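Local coordinates for putative cell invasion protein with MAC/Perforin domain (Bacteroides thetaiotaomicron VPI-5482, PDB 3KK7) that is of unproven function but, as a member of the perforin-like MACPF family, may act on membranes, possibly in cell invasion, at residues 162-167 / 251-256; 220-225 / 295-300; 480-485 / 527-532; 488-493 / 501-506. All coordinates share one frame; numbering follows the deposited sequence.

How the contacts relate
The four contacts fall into two pairs on opposite sides of the chain's centre. Contacts 1 and 2 belong to the MACPF domain, their centres about 10 Å apart, and share one antiparallel sheet: A222 N meets I164 O at 2.7 Å, so strand 157-173 pairs with 220-230 while 162-167 also carries 251-256 on one of its faces. Contacts 3 and 4 lie in the D3 domain, centres about 9 Å apart, with contact 4 nested inside the chain loop that contact 3 closes; Y491 N reaches F482 O at 2.9 Å, joining them in a second sheet. Between the two pairs, centres stand about 45 to 52 Å apart.

Contact 1 (162-167 / 251-256); sequences LSIEVV and YEWKNK
Strand 162-167 and strand 251-254 run nearly parallel, their axes inclined by 20°, but at 10.5 Å they stand a layer apart, joined by side chains without hydrogen bonds. L162 and I164 reach across from one side, Y251 and W253 from the other. The methyl CD2 of L162 presses on Y251 CD1 at 3.4 Å, with its sister CD1 near Y251 CE1, while I164 CD1 slides past the same ring obliquely, 3.9 Å from Y251 CD2. The other branch of I164, CG2, lies 3.4 Å from W253 CZ3. V166 CG2 touches the tip of the indole, 4.0 Å from W253 CH2, and a face of W253 is covered by K256 CB, 3.3 Å above its plane. An alanine in place of Y251 would remove the ring and would probably leave the ends of L162 and I164 poorly covered. L324 of helix 321-326 and L272 of strand 271-274 extend the layer. Strand 251-254 lies between strands 220-230 and 288-298, in a connection whose helical counterpart in pore-forming relatives refolds into membrane-spanning hairpins, though this is not established here. A mostly apolar interface that lacks such bonds is consistent with a layer able to part from the sheet.

Contact 2 (220-225 / 295-300); sequences GRASAL and IKTLGG
The carbonyl oxygen of R221 is the best-held polar atom, gripped twice: L298 N donates a short hydrogen bond of 2.7 Å, nearly along the C=O axis, and T297 CA adds a C-H contact at 3.3 Å. S223 O is held likewise, by K296 N at 2.9 Å and by I295 CA at 3.1 Å. The return bonds, from R221 N to L298 O and from S223 N to K296 O, complete an antiparallel ladder. On one face the extended R221 lies alongside L298, CD to CD1 4.0 Å, before its guanidinium leaves to donate from NH1 to I69 O and I336 O; K296 runs out to a salt bridge with D71. On the other face the alanines A222 and A224 meet the branched T297 and I295, A224 CB against I295 CG2 at 3.4 Å. Here W323 of helix 321-326 packs on A222 and T297, and I274 of strand 271-274 on A224 and I295, while strand 157-173 flanks 220-225 along its other edge within the bent MACPF sheet.

Contact 3 (480-485 / 527-532); sequences YKFKNA and VTMTTL
The ring of F482 is the hub. Over one of its faces, offset toward the rim, sits the carbonyl oxygen of V527, 3.3 Å from F482 CZ. At the ring's edge lies the selenium of M529, a selenomethionine, 5.1 Å from the centroid and 80° off the normal, a Met-aromatic contact; L532 CD2 approaches F482 CZ obliquely at 3.9 Å. Bends at chi2 and chi3 of M529 fold its chain back so that SE also meets N484 ND2 at 3.3 Å. A second shell fixes these groups. N484 takes a bond from T487 N and donates to D186 of helix 177-186; A185 of the same helix packs on M529. T528 is the N-cap of helix 529-535: its OG1 accepts from T531 N at 3.3 Å, and its O accepts from L532 N at 3.0 Å, setting where M529 and L532 leave the helix. An alanine in place of F482 would remove the ring and would probably leave M529, L532 and V527 loosely packed against the strand. Helix 529-535 meets strand 480-484 without a hydrogen bond between these segments, through a methionine-type side chain and aromatic carbon, while hydrogen bonds of its side-chain amide hold N484 in place.

Contact 4 (488-493 / 501-506); sequences NIWYIY and FAYYDD
W490 and Y503 stand side by side on one face of the strand pair and point the same way, yet their planes are turned 42° apart. Over the face of the phenol ring, offset toward its rim, lies the W490 methylene: CB is 4.1 Å from the centroid of the Y503 ring and 14° off its normal, a CH-pi contact. Y503 reaches this place with CG in the crowded position between backbone N and carbonyl carbon, and I492 CD1 crosses to its CE1 at 3.9 Å. Beyond the indole edge the D505 carboxylate is turned 85° to the ring, its OD1 in the ring plane and 3.0 Å from W490 NE1; K481 adds a cation-pi contact with the same indole. This is the antiparallel hairpin of strands 489-494 and 499-504, the middle pair of the four-stranded D3 sheet, in which W490 with Y503 and I492 with F501 are the hydrogen-bonded pairs. W490 N donates to Y503 O at 2.8 Å from above the carbonyl plane. At the hairpin's open end D505 N donates to N488 O at 2.9 Å, almost along the C=O axis, and D505 is the centre of an inverse gamma turn. On the opposite face the Y491 ring has I489 CG2 above one side and A502 CB 3.6 Å from its CD1. Y197 of helix 190-198 packs on I489, A502 and Y504.

Contact 1 (162-167 / 251-256)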
loop_
_atom_site.group_PDB
_atom_site.type_symbol
_atom_site.label_atom_id
_atom_site.label_comp_id
_atom_site.label_asym_id
_atom_site.label_seq_id
_atom_site.Cartn_x
_atom_site.Cartn_y
_atom_site.Cartn_z
ATOM N N LEU A 162 -22.402 -6.207 -12.434
ATOM C CA LEU A 162 -22.607 -7.630 -12.724
ATOM C C LEU A 162 -21.253 -8.235 -13.011
ATOM O O LEU A 162 -20.388 -7.559 -13.578
ATOM C CB LEU A 162 -23.562 -7.832 -13.923
ATOM C CG LEU A 162 -23.890 -9.227 -14.484
ATOM C CD1 LEU A 162 -24.542 -10.126 -13.440
ATOM C CD2 LEU A 162 -24.807 -9.157 -15.740
ATOM N N SER A 163 -21.065 -9.489 -12.601
ATOM C CA SER A 163 -19.868 -10.233 -12.948
ATOM C C SER A 163 -20.216 -11.611 -13.477
ATOM O O SER A 163 -21.002 -12.350 -12.880
ATOM C CB SER A 163 -18.919 -10.350 -11.767
ATOM O OG SER A 163 -17.638 -10.759 -12.216
ATOM N N ILE A 164 -19.639 -11.941 -14.620
ATOM C CA ILE A 164 -19.889 -13.203 -15.290
ATOM C C ILE A 164 -18.512 -13.768 -15.514
ATOM O O ILE A 164 -17.719 -13.160 -16.241
ATOM C CB ILE A 164 -20.617 -12.978 -16.637
ATOM C CG1 ILE A 164 -21.972 -12.325 -16.373
ATOM C CG2 ILE A 164 -20.773 -14.285 -17.423
ATOM C CD1 ILE A 164 -22.824 -12.147 -17.587
ATOM N N GLU A 165 -18.226 -14.901 -14.881
ATOM C CA GLU A 165 -16.867 -15.454 -14.852
ATOM C C GLU A 165 -16.819 -16.924 -15.239
ATOM O O GLU A 165 -17.563 -17.762 -14.690
ATOM C CB GLU A 165 -16.271 -15.314 -13.444
ATOM C CG GLU A 165 -16.278 -13.905 -12.965
ATOM C CD GLU A 165 -15.574 -13.675 -11.643
ATOM O OE1 GLU A 165 -15.490 -14.586 -10.775
ATOM O OE2 GLU A 165 -15.124 -12.534 -11.482
ATOM N N VAL A 166 -15.946 -17.246 -16.179
ATOM C CA VAL A 166 -15.613 -18.635 -16.399
ATOM C C VAL A 166 -14.268 -18.841 -15.701
ATOM O O VAL A 166 -13.258 -18.225 -16.053
ATOM C CB VAL A 166 -15.582 -18.983 -17.848
ATOM C CG1 VAL A 166 -15.265 -20.486 -18.004
ATOM C CG2 VAL A 166 -16.916 -18.648 -18.441
ATOM N N VAL A 167 -14.285 -19.651 -14.653
ATOM C CA VAL A 167 -13.126 -19.783 -13.805
ATOM C C VAL A 167 -12.437 -21.074 -14.167
ATOM O O VAL A 167 -13.058 -22.149 -14.264
ATOM C CB VAL A 167 -13.486 -19.692 -12.312
ATOM C CG1 VAL A 167 -12.266 -19.927 -11.452
ATOM C CG2 VAL A 167 -14.104 -18.326 -12.023
ATOM N N TYR A 251 -29.679 -9.856 -18.504
ATOM C CA TYR A 251 -28.694 -10.647 -19.205
ATOM C C TYR A 251 -29.203 -12.051 -19.338
ATOM O O TYR A 251 -30.146 -12.423 -18.680
ATOM C CB TYR A 251 -27.341 -10.579 -18.501
ATOM C CG TYR A 251 -27.245 -11.447 -17.304
ATOM C CD1 TYR A 251 -27.677 -10.995 -16.066
ATOM C CD2 TYR A 251 -26.725 -12.736 -17.400
ATOM C CE1 TYR A 251 -27.605 -11.794 -14.941
ATOM C CE2 TYR A 251 -26.650 -13.559 -16.273
ATOM C CZ TYR A 251 -27.096 -13.078 -15.045
ATOM O OH TYR A 251 -27.022 -13.870 -13.929
ATOM N N GLU A 252 -28.593 -12.825 -20.218
ATOM C CA GLU A 252 -28.978 -14.199 -20.383
ATOM C C GLU A 252 -27.752 -15.086 -20.549
ATOM O O GLU A 252 -26.918 -14.852 -21.413
ATOM C CB GLU A 252 -29.917 -14.348 -21.578
ATOM C CG GLU A 252 -30.823 -15.550 -21.449
ATOM C CD GLU A 252 -31.661 -15.795 -22.685
ATOM O OE1 GLU A 252 -31.068 -16.120 -23.738
ATOM O OE2 GLU A 252 -32.899 -15.672 -22.596
ATOM N N TRP A 253 -27.643 -16.094 -19.694
ATOM C CA TRP A 253 -26.645 -17.138 -19.853
ATOM C C TRP A 253 -27.399 -18.471 -19.974
ATOM O O TRP A 253 -27.808 -19.045 -18.966
ATOM C CB TRP A 253 -25.663 -17.133 -18.672
ATOM C CG TRP A 253 -24.346 -17.827 -18.943
ATOM C CD1 TRP A 253 -24.032 -18.617 -20.017
ATOM C CD2 TRP A 253 -23.186 -17.833 -18.099
ATOM N NE1 TRP A 253 -22.745 -19.086 -19.904
ATOM C CE2 TRP A 253 -22.202 -18.621 -18.742
ATOM C CE3 TRP A 253 -22.872 -17.232 -16.876
ATOM C CZ2 TRP A 253 -20.942 -18.832 -18.203
ATOM C CZ3 TRP A 253 -21.613 -17.441 -16.340
ATOM C CH2 TRP A 253 -20.660 -18.232 -17.010
ATOM N N LYS A 254 -27.638 -18.920 -21.212
ATOM C CA LYS A 254 -28.250 -20.236 -21.464
ATOM C C LYS A 254 -27.183 -21.311 -21.411
ATOM O O LYS A 254 -26.141 -21.152 -22.040
ATOM C CB LYS A 254 -28.861 -20.324 -22.854
ATOM C CG LYS A 254 -30.074 -19.468 -23.116
ATOM C CD LYS A 254 -30.936 -20.097 -24.243
ATOM C CE LYS A 254 -31.514 -19.053 -25.168
ATOM N NZ LYS A 254 -30.441 -18.521 -26.055
ATOM N N ASN A 255 -27.447 -22.406 -20.700
ATOM C CA ASN A 255 -26.536 -23.570 -20.681
ATOM C C ASN A 255 -25.132 -23.204 -20.167
ATOM O O ASN A 255 -24.143 -23.420 -20.865
ATOM C CB ASN A 255 -26.432 -24.217 -22.091
ATOM C CG ASN A 255 -27.778 -24.244 -22.847
ATOM O OD1 ASN A 255 -28.700 -24.983 -22.489
ATOM N ND2 ASN A 255 -27.875 -23.443 -23.909
ATOM N N LYS A 256 -25.049 -22.677 -18.943
ATOM C CA LYS A 256 -23.787 -22.107 -18.411
ATOM C C LYS A 256 -22.738 -23.177 -18.025
ATOM O O LYS A 256 -22.327 -23.297 -16.866
ATOM C CB LYS A 256 -24.060 -21.088 -17.271
ATOM C CG LYS A 256 -24.321 -21.644 -15.853
ATOM C CD LYS A 256 -25.240 -20.741 -15.001
ATOM C CE LYS A 256 -24.614 -19.409 -14.603
ATOM N NZ LYS A 256 -23.889 -19.431 -13.286
#

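Contact 2 (220-225 / 295-300)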
loop_
_atom_site.group_PDB
_atom_site.type_symbol
_atom_site.label_atom_id
_atom_site.label_comp_id
_atom_site.label_asym_id
_atom_site.label_seq_id
_atom_site.Cartn_x
_atom_site.Cartn_y
_atom_site.Cartn_z
ATOM N N GLY A 220 -11.839 -16.121 -17.818
ATOM C CA GLY A 220 -12.431 -14.998 -18.551
ATOM C C GLY A 220 -13.544 -14.364 -17.715
ATOM O O GLY A 220 -14.117 -15.016 -16.889
ATOM N N ARG A 221 -13.842 -13.093 -17.915
ATOM C CA ARG A 221 -14.907 -12.431 -17.155
ATOM C C ARG A 221 -15.560 -11.347 -17.974
ATOM O O ARG A 221 -14.860 -10.621 -18.669
ATOM C CB ARG A 221 -14.328 -11.776 -15.907
ATOM C CG ARG A 221 -15.268 -10.860 -15.112
ATOM C CD ARG A 221 -14.550 -10.373 -13.860
ATOM N NE ARG A 221 -15.405 -9.623 -12.951
ATOM C CZ ARG A 221 -14.992 -9.081 -11.807
ATOM N NH1 ARG A 221 -13.729 -9.196 -11.424
ATOM N NH2 ARG A 221 -15.835 -8.402 -11.052
ATOM N N ALA A 222 -16.889 -11.243 -17.908
ATOM C CA ALA A 222 -17.563 -10.058 -18.416
ATOM C C ALA A 222 -18.038 -9.279 -17.194
ATOM O O ALA A 222 -18.574 -9.843 -16.257
ATOM C CB ALA A 222 -18.700 -10.417 -19.330
ATOM N N SER A 223 -17.800 -7.976 -17.218
ATOM C CA SER A 223 -18.074 -7.073 -16.118
ATOM C C SER A 223 -18.920 -5.967 -16.673
ATOM O O SER A 223 -18.579 -5.384 -17.682
ATOM C CB SER A 223 -16.770 -6.468 -15.636
ATOM O OG SER A 223 -17.028 -5.518 -14.630
ATOM N N ALA A 224 -20.044 -5.691 -16.030
ATOM C CA ALA A 224 -20.982 -4.683 -16.481
ATOM C C ALA A 224 -21.313 -3.771 -15.300
ATOM O O ALA A 224 -21.576 -4.264 -14.193
ATOM C CB ALA A 224 -22.258 -5.348 -17.012
ATOM N N LEU A 225 -21.296 -2.459 -15.544
ATOM C CA LEU A 225 -21.731 -1.482 -14.557
ATOM C C LEU A 225 -23.024 -0.873 -15.052
ATOM O O LEU A 225 -23.213 -0.719 -16.257
ATOM C CB LEU A 225 -20.684 -0.391 -14.357
ATOM C CG LEU A 225 -19.275 -0.893 -14.057
ATOM C CD1 LEU A 225 -18.313 0.272 -14.131
ATOM C CD2 LEU A 225 -19.260 -1.558 -12.703
ATOM N N ILE A 295 -20.119 -2.515 -20.529
ATOM C CA ILE A 295 -19.431 -3.753 -20.231
ATOM C C ILE A 295 -17.971 -3.715 -20.656
ATOM O O ILE A 295 -17.545 -2.831 -21.412
ATOM C CB ILE A 295 -20.113 -4.949 -20.854
ATOM C CG1 ILE A 295 -20.113 -4.854 -22.369
ATOM C CG2 ILE A 295 -21.505 -5.078 -20.334
ATOM C CD1 ILE A 295 -20.058 -6.234 -22.982
ATOM N N LYS A 296 -17.225 -4.665 -20.118
ATOM C CA LYS A 296 -15.822 -4.872 -20.434
ATOM C C LYS A 296 -15.541 -6.333 -20.213
ATOM O O LYS A 296 -15.947 -6.877 -19.184
ATOM C CB LYS A 296 -14.893 -4.054 -19.526
ATOM C CG LYS A 296 -13.395 -4.149 -19.972
ATOM C CD LYS A 296 -12.430 -3.171 -19.252
ATOM C CE LYS A 296 -12.069 -3.593 -17.840
ATOM N NZ LYS A 296 -10.921 -2.779 -17.334
ATOM N N THR A 297 -14.861 -6.977 -21.160
ATOM C CA THR A 297 -14.504 -8.385 -21.009
ATOM C C THR A 297 -13.036 -8.455 -20.654
ATOM O O THR A 297 -12.247 -7.605 -21.063
ATOM C CB THR A 297 -14.804 -9.215 -22.260
ATOM O OG1 THR A 297 -14.227 -8.596 -23.409
ATOM C CG2 THR A 297 -16.293 -9.349 -22.467
ATOM N N LEU A 298 -12.700 -9.446 -19.834
ATOM C CA LEU A 298 -11.337 -9.689 -19.395
ATOM C C LEU A 298 -10.938 -11.031 -19.968
ATOM O O LEU A 298 -11.558 -12.046 -19.629
ATOM C CB LEU A 298 -11.246 -9.761 -17.882
ATOM C CG LEU A 298 -11.640 -8.520 -17.098
ATOM C CD1 LEU A 298 -11.334 -8.753 -15.632
ATOM C CD2 LEU A 298 -10.914 -7.315 -17.578
ATOM N N GLY A 299 -9.934 -11.036 -20.844
ATOM C CA GLY A 299 -9.460 -12.264 -21.467
ATOM C C GLY A 299 -10.340 -12.682 -22.617
ATOM O O GLY A 299 -11.242 -11.959 -23.020
ATOM N N GLY A 300 -10.072 -13.873 -23.138
ATOM C CA GLY A 300 -10.793 -14.397 -24.308
ATOM C C GLY A 300 -10.496 -13.583 -25.543
ATOM O O GLY A 300 -9.512 -12.853 -25.590
#

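Contact 3 (480-485 / 527-532)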
loop_
_atom_site.group_PDB
_atom_site.type_symbol
_atom_site.label_atom_id
_atom_site.label_comp_id
_atom_site.label_asym_id
_atom_site.label_seq_id
_atom_site.Cartn_x
_atom_site.Cartn_y
_atom_site.Cartn_z
ATOM N N TYR A 480 28.844 -2.372 12.984
ATOM C CA TYR A 480 29.381 -3.116 11.873
ATOM C C TYR A 480 28.416 -2.944 10.707
ATOM O O TYR A 480 27.307 -2.456 10.876
ATOM C CB TYR A 480 29.502 -4.598 12.224
ATOM C CG TYR A 480 30.461 -4.917 13.358
ATOM C CD1 TYR A 480 31.781 -5.255 13.107
ATOM C CD2 TYR A 480 30.025 -4.911 14.680
ATOM C CE1 TYR A 480 32.649 -5.570 14.147
ATOM C CE2 TYR A 480 30.880 -5.221 15.720
ATOM C CZ TYR A 480 32.186 -5.545 15.446
ATOM O OH TYR A 480 33.021 -5.847 16.480
ATOM N N LYS A 481 28.845 -3.351 9.525
ATOM C CA LYS A 481 27.995 -3.258 8.356
ATOM C C LYS A 481 28.265 -4.429 7.414
ATOM O O LYS A 481 29.342 -5.058 7.457
ATOM C CB LYS A 481 28.244 -1.932 7.631
ATOM C CG LYS A 481 29.551 -1.917 6.873
ATOM C CD LYS A 481 29.927 -0.552 6.332
ATOM C CE LYS A 481 31.152 -0.669 5.429
ATOM N NZ LYS A 481 31.603 0.656 5.002
ATOM N N PHE A 482 27.286 -4.710 6.561
ATOM C CA PHE A 482 27.496 -5.623 5.441
ATOM C C PHE A 482 26.506 -5.298 4.318
ATOM O O PHE A 482 25.439 -4.714 4.569
ATOM C CB PHE A 482 27.370 -7.087 5.881
ATOM C CG PHE A 482 25.960 -7.516 6.155
ATOM C CD1 PHE A 482 25.361 -7.239 7.380
ATOM C CD2 PHE A 482 25.221 -8.192 5.184
ATOM C CE1 PHE A 482 24.040 -7.641 7.638
ATOM C CE2 PHE A 482 23.894 -8.589 5.424
ATOM C CZ PHE A 482 23.299 -8.315 6.650
ATOM N N LYS A 483 26.874 -5.672 3.094
ATOM C CA LYS A 483 26.000 -5.504 1.949
ATOM C C LYS A 483 25.349 -6.810 1.549
ATOM O O LYS A 483 26.043 -7.792 1.326
ATOM C CB LYS A 483 26.771 -4.953 0.753
ATOM C CG LYS A 483 25.864 -4.406 -0.314
ATOM C CD LYS A 483 26.626 -3.723 -1.419
ATOM C CE LYS A 483 27.246 -4.724 -2.351
ATOM N NZ LYS A 483 27.557 -4.054 -3.625
ATOM N N ASN A 484 24.023 -6.806 1.428
ATOM C CA ASN A 484 23.283 -7.922 0.837
ATOM C C ASN A 484 23.529 -7.919 -0.673
ATOM O O ASN A 484 23.260 -6.939 -1.357
ATOM C CB ASN A 484 21.788 -7.792 1.148
ATOM C CG ASN A 484 20.972 -8.959 0.635
ATOM O OD1 ASN A 484 20.973 -9.256 -0.560
ATOM N ND2 ASN A 484 20.253 -9.623 1.534
ATOM N N ALA A 485 24.052 -9.023 -1.184
ATOM C CA ALA A 485 24.436 -9.113 -2.583
ATOM C C ALA A 485 23.234 -9.195 -3.503
ATOM O O ALA A 485 23.277 -8.676 -4.601
ATOM C CB ALA A 485 25.340 -10.317 -2.809
ATOM N N VAL A 527 26.318 -10.754 8.812
ATOM C CA VAL A 527 25.407 -11.534 9.632
ATOM C C VAL A 527 24.339 -11.965 8.639
ATOM O O VAL A 527 24.176 -11.323 7.604
ATOM C CB VAL A 527 24.866 -10.710 10.801
ATOM C CG1 VAL A 527 23.663 -11.364 11.417
ATOM C CG2 VAL A 527 25.973 -10.538 11.845
ATOM N N THR A 528 23.678 -13.088 8.897
ATOM C CA THR A 528 22.695 -13.611 7.956
ATOM C C THR A 528 21.450 -12.731 8.021
ATOM O O THR A 528 21.178 -12.086 9.051
ATOM C CB THR A 528 22.291 -15.052 8.277
ATOM O OG1 THR A 528 21.623 -15.081 9.544
ATOM C CG2 THR A 528 23.511 -15.978 8.283
HETATM N N MSE A 529 20.696 -12.704 6.922
HETATM C CA MSE A 529 19.512 -11.884 6.881
HETATM C C MSE A 529 18.533 -12.297 7.965
HETATM O O MSE A 529 17.908 -11.442 8.599
HETATM C CB MSE A 529 18.839 -11.941 5.507
HETATM C CG MSE A 529 19.590 -11.193 4.413
HETATM SE SE MSE A 529 20.013 -9.328 4.821
HETATM C CE MSE A 529 18.236 -8.546 4.710
ATOM N N THR A 530 18.422 -13.599 8.212
ATOM C CA THR A 530 17.395 -14.085 9.126
ATOM C C THR A 530 17.747 -13.600 10.523
ATOM O O THR A 530 16.867 -13.157 11.245
ATOM C CB THR A 530 17.170 -15.637 9.053
ATOM O OG1 THR A 530 18.271 -16.314 9.646
ATOM C CG2 THR A 530 17.024 -16.152 7.621
ATOM N N THR A 531 19.037 -13.620 10.876
ATOM C CA THR A 531 19.504 -13.074 12.162
ATOM C C THR A 531 19.170 -11.590 12.247
ATOM O O THR A 531 18.658 -11.105 13.261
ATOM C CB THR A 531 21.032 -13.292 12.367
ATOM O OG1 THR A 531 21.274 -14.678 12.633
ATOM C CG2 THR A 531 21.598 -12.434 13.528
ATOM N N LEU A 532 19.422 -10.865 11.175
ATOM C CA LEU A 532 19.149 -9.439 11.183
ATOM C C LEU A 532 17.683 -9.154 11.492
ATOM O O LEU A 532 17.362 -8.465 12.456
ATOM C CB LEU A 532 19.544 -8.820 9.845
ATOM C CG LEU A 532 19.825 -7.320 9.880
ATOM C CD1 LEU A 532 20.976 -7.034 10.889
ATOM C CD2 LEU A 532 20.147 -6.817 8.451
#

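Contact 4 (488-493 / 501-506)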
loop_
_atom_site.group_PDB
_atom_site.type_symbol
_atom_site.label_atom_id
_atom_site.label_comp_id
_atom_site.label_asym_id
_atom_site.label_seq_id
_atom_site.Cartn_x
_atom_site.Cartn_y
_atom_site.Cartn_z
ATOM N N ASN A 488 21.628 -5.377 -2.889
ATOM C CA ASN A 488 22.532 -4.228 -2.790
ATOM C C ASN A 488 22.151 -3.220 -1.716
ATOM O O ASN A 488 22.324 -2.026 -1.878
ATOM C CB ASN A 488 22.766 -3.573 -4.164
ATOM C CG ASN A 488 23.817 -4.335 -4.989
ATOM O OD1 ASN A 488 24.921 -4.590 -4.497
ATOM N ND2 ASN A 488 23.477 -4.709 -6.226
ATOM N N ILE A 489 21.657 -3.721 -0.599
ATOM C CA ILE A 489 21.351 -2.875 0.542
ATOM C C ILE A 489 22.472 -3.030 1.551
ATOM O O ILE A 489 22.979 -4.140 1.779
ATOM C CB ILE A 489 19.993 -3.235 1.180
ATOM C CG1 ILE A 489 18.880 -3.061 0.131
ATOM C CG2 ILE A 489 19.734 -2.376 2.409
ATOM C CD1 ILE A 489 17.518 -3.480 0.587
ATOM N N TRP A 490 22.891 -1.902 2.112
ATOM C CA TRP A 490 23.837 -1.896 3.207
ATOM C C TRP A 490 23.015 -1.967 4.470
ATOM O O TRP A 490 21.990 -1.299 4.577
ATOM C CB TRP A 490 24.677 -0.624 3.217
ATOM C CG TRP A 490 25.867 -0.661 2.304
ATOM C CD1 TRP A 490 26.008 0.010 1.131
ATOM C CD2 TRP A 490 27.089 -1.385 2.503
ATOM N NE1 TRP A 490 27.235 -0.254 0.578
ATOM C CE2 TRP A 490 27.922 -1.108 1.393
ATOM C CE3 TRP A 490 27.569 -2.228 3.511
ATOM C CZ2 TRP A 490 29.205 -1.658 1.251
ATOM C CZ3 TRP A 490 28.859 -2.776 3.371
ATOM C CH2 TRP A 490 29.652 -2.488 2.249
ATOM N N TYR A 491 23.439 -2.816 5.395
ATOM C CA TYR A 491 22.817 -2.911 6.707
ATOM C C TYR A 491 23.915 -2.619 7.720
ATOM O O TYR A 491 24.901 -3.373 7.822
ATOM C CB TYR A 491 22.208 -4.290 6.939
ATOM C CG TYR A 491 21.063 -4.614 6.039
ATOM C CD1 TYR A 491 19.780 -4.203 6.359
ATOM C CD2 TYR A 491 21.245 -5.327 4.866
ATOM C CE1 TYR A 491 18.689 -4.491 5.531
ATOM C CE2 TYR A 491 20.154 -5.620 4.030
ATOM C CZ TYR A 491 18.885 -5.189 4.381
ATOM O OH TYR A 491 17.795 -5.449 3.598
ATOM N N ILE A 492 23.760 -1.478 8.399
ATOM C CA ILE A 492 24.661 -1.036 9.455
ATOM C C ILE A 492 23.964 -1.337 10.775
ATOM O O ILE A 492 22.871 -0.841 11.033
ATOM C CB ILE A 492 25.003 0.451 9.319
ATOM C CG1 ILE A 492 25.482 0.709 7.888
ATOM C CG2 ILE A 492 26.070 0.847 10.310
ATOM C CD1 ILE A 492 26.176 2.052 7.673
ATOM N N TYR A 493 24.587 -2.185 11.587
ATOM C CA TYR A 493 23.925 -2.749 12.751
ATOM C C TYR A 493 24.788 -2.648 13.974
ATOM O O TYR A 493 26.008 -2.732 13.887
ATOM C CB TYR A 493 23.546 -4.218 12.508
ATOM C CG TYR A 493 24.710 -5.178 12.369
ATOM C CD1 TYR A 493 25.378 -5.315 11.155
ATOM C CD2 TYR A 493 25.111 -5.983 13.443
ATOM C CE1 TYR A 493 26.420 -6.214 11.008
ATOM C CE2 TYR A 493 26.166 -6.884 13.316
ATOM C CZ TYR A 493 26.821 -6.992 12.098
ATOM O OH TYR A 493 27.874 -7.868 11.964
ATOM N N PHE A 501 20.499 0.608 10.825
ATOM C CA PHE A 501 20.130 1.538 9.767
ATOM C C PHE A 501 20.460 0.890 8.440
ATOM O O PHE A 501 21.592 0.429 8.238
ATOM C CB PHE A 501 20.870 2.882 9.862
ATOM C CG PHE A 501 20.743 3.585 11.195
ATOM C CD1 PHE A 501 19.561 3.583 11.908
ATOM C CD2 PHE A 501 21.825 4.289 11.721
ATOM C CE1 PHE A 501 19.454 4.253 13.146
ATOM C CE2 PHE A 501 21.739 4.955 12.970
ATOM C CZ PHE A 501 20.546 4.935 13.671
ATOM N N ALA A 502 19.481 0.867 7.528
ATOM C CA ALA A 502 19.676 0.300 6.176
ATOM C C ALA A 502 19.618 1.373 5.070
ATOM O O ALA A 502 19.022 2.421 5.256
ATOM C CB ALA A 502 18.630 -0.804 5.908
ATOM N N TYR A 503 20.240 1.101 3.926
ATOM C CA TYR A 503 20.116 1.976 2.740
ATOM C C TYR A 503 20.631 1.275 1.480
ATOM O O TYR A 503 21.614 0.533 1.550
ATOM C CB TYR A 503 20.813 3.357 2.917
ATOM C CG TYR A 503 22.333 3.369 3.137
ATOM C CD1 TYR A 503 22.880 3.484 4.410
ATOM C CD2 TYR A 503 23.222 3.318 2.058
ATOM C CE1 TYR A 503 24.286 3.506 4.603
ATOM C CE2 TYR A 503 24.606 3.335 2.236
ATOM C CZ TYR A 503 25.130 3.430 3.502
ATOM O OH TYR A 503 26.500 3.449 3.667
ATOM N N TYR A 504 19.958 1.508 0.348
ATOM C CA TYR A 504 20.439 1.031 -0.955
ATOM C C TYR A 504 21.807 1.649 -1.270
ATOM O O TYR A 504 22.078 2.771 -0.868
ATOM C CB TYR A 504 19.434 1.344 -2.065
ATOM C CG TYR A 504 19.927 0.891 -3.419
ATOM C CD1 TYR A 504 19.821 -0.444 -3.819
ATOM C CD2 TYR A 504 20.566 1.791 -4.284
ATOM C CE1 TYR A 504 20.323 -0.863 -5.059
ATOM C CE2 TYR A 504 21.069 1.380 -5.525
ATOM C CZ TYR A 504 20.945 0.064 -5.898
ATOM O OH TYR A 504 21.446 -0.308 -7.117
ATOM N N ASP A 505 22.654 0.900 -1.981
ATOM C CA ASP A 505 24.058 1.257 -2.178
ATOM C C ASP A 505 24.275 2.321 -3.252
ATOM O O ASP A 505 24.687 2.042 -4.393
ATOM C CB ASP A 505 24.902 0.013 -2.492
ATOM C CG ASP A 505 26.401 0.284 -2.426
ATOM O OD1 ASP A 505 26.798 1.334 -1.888
ATOM O OD2 ASP A 505 27.195 -0.564 -2.881
ATOM N N ASP A 506 23.987 3.548 -2.855
ATOM C CA ASP A 506 24.277 4.712 -3.647
ATOM C C ASP A 506 24.716 5.761 -2.660
ATOM O O ASP A 506 23.942 6.162 -1.804
ATOM C CB ASP A 506 23.059 5.195 -4.428
ATOM C CG ASP A 506 23.423 6.245 -5.493
ATOM O OD1 ASP A 506 24.365 7.054 -5.303
ATOM O OD2 ASP A 506 22.743 6.265 -6.535
#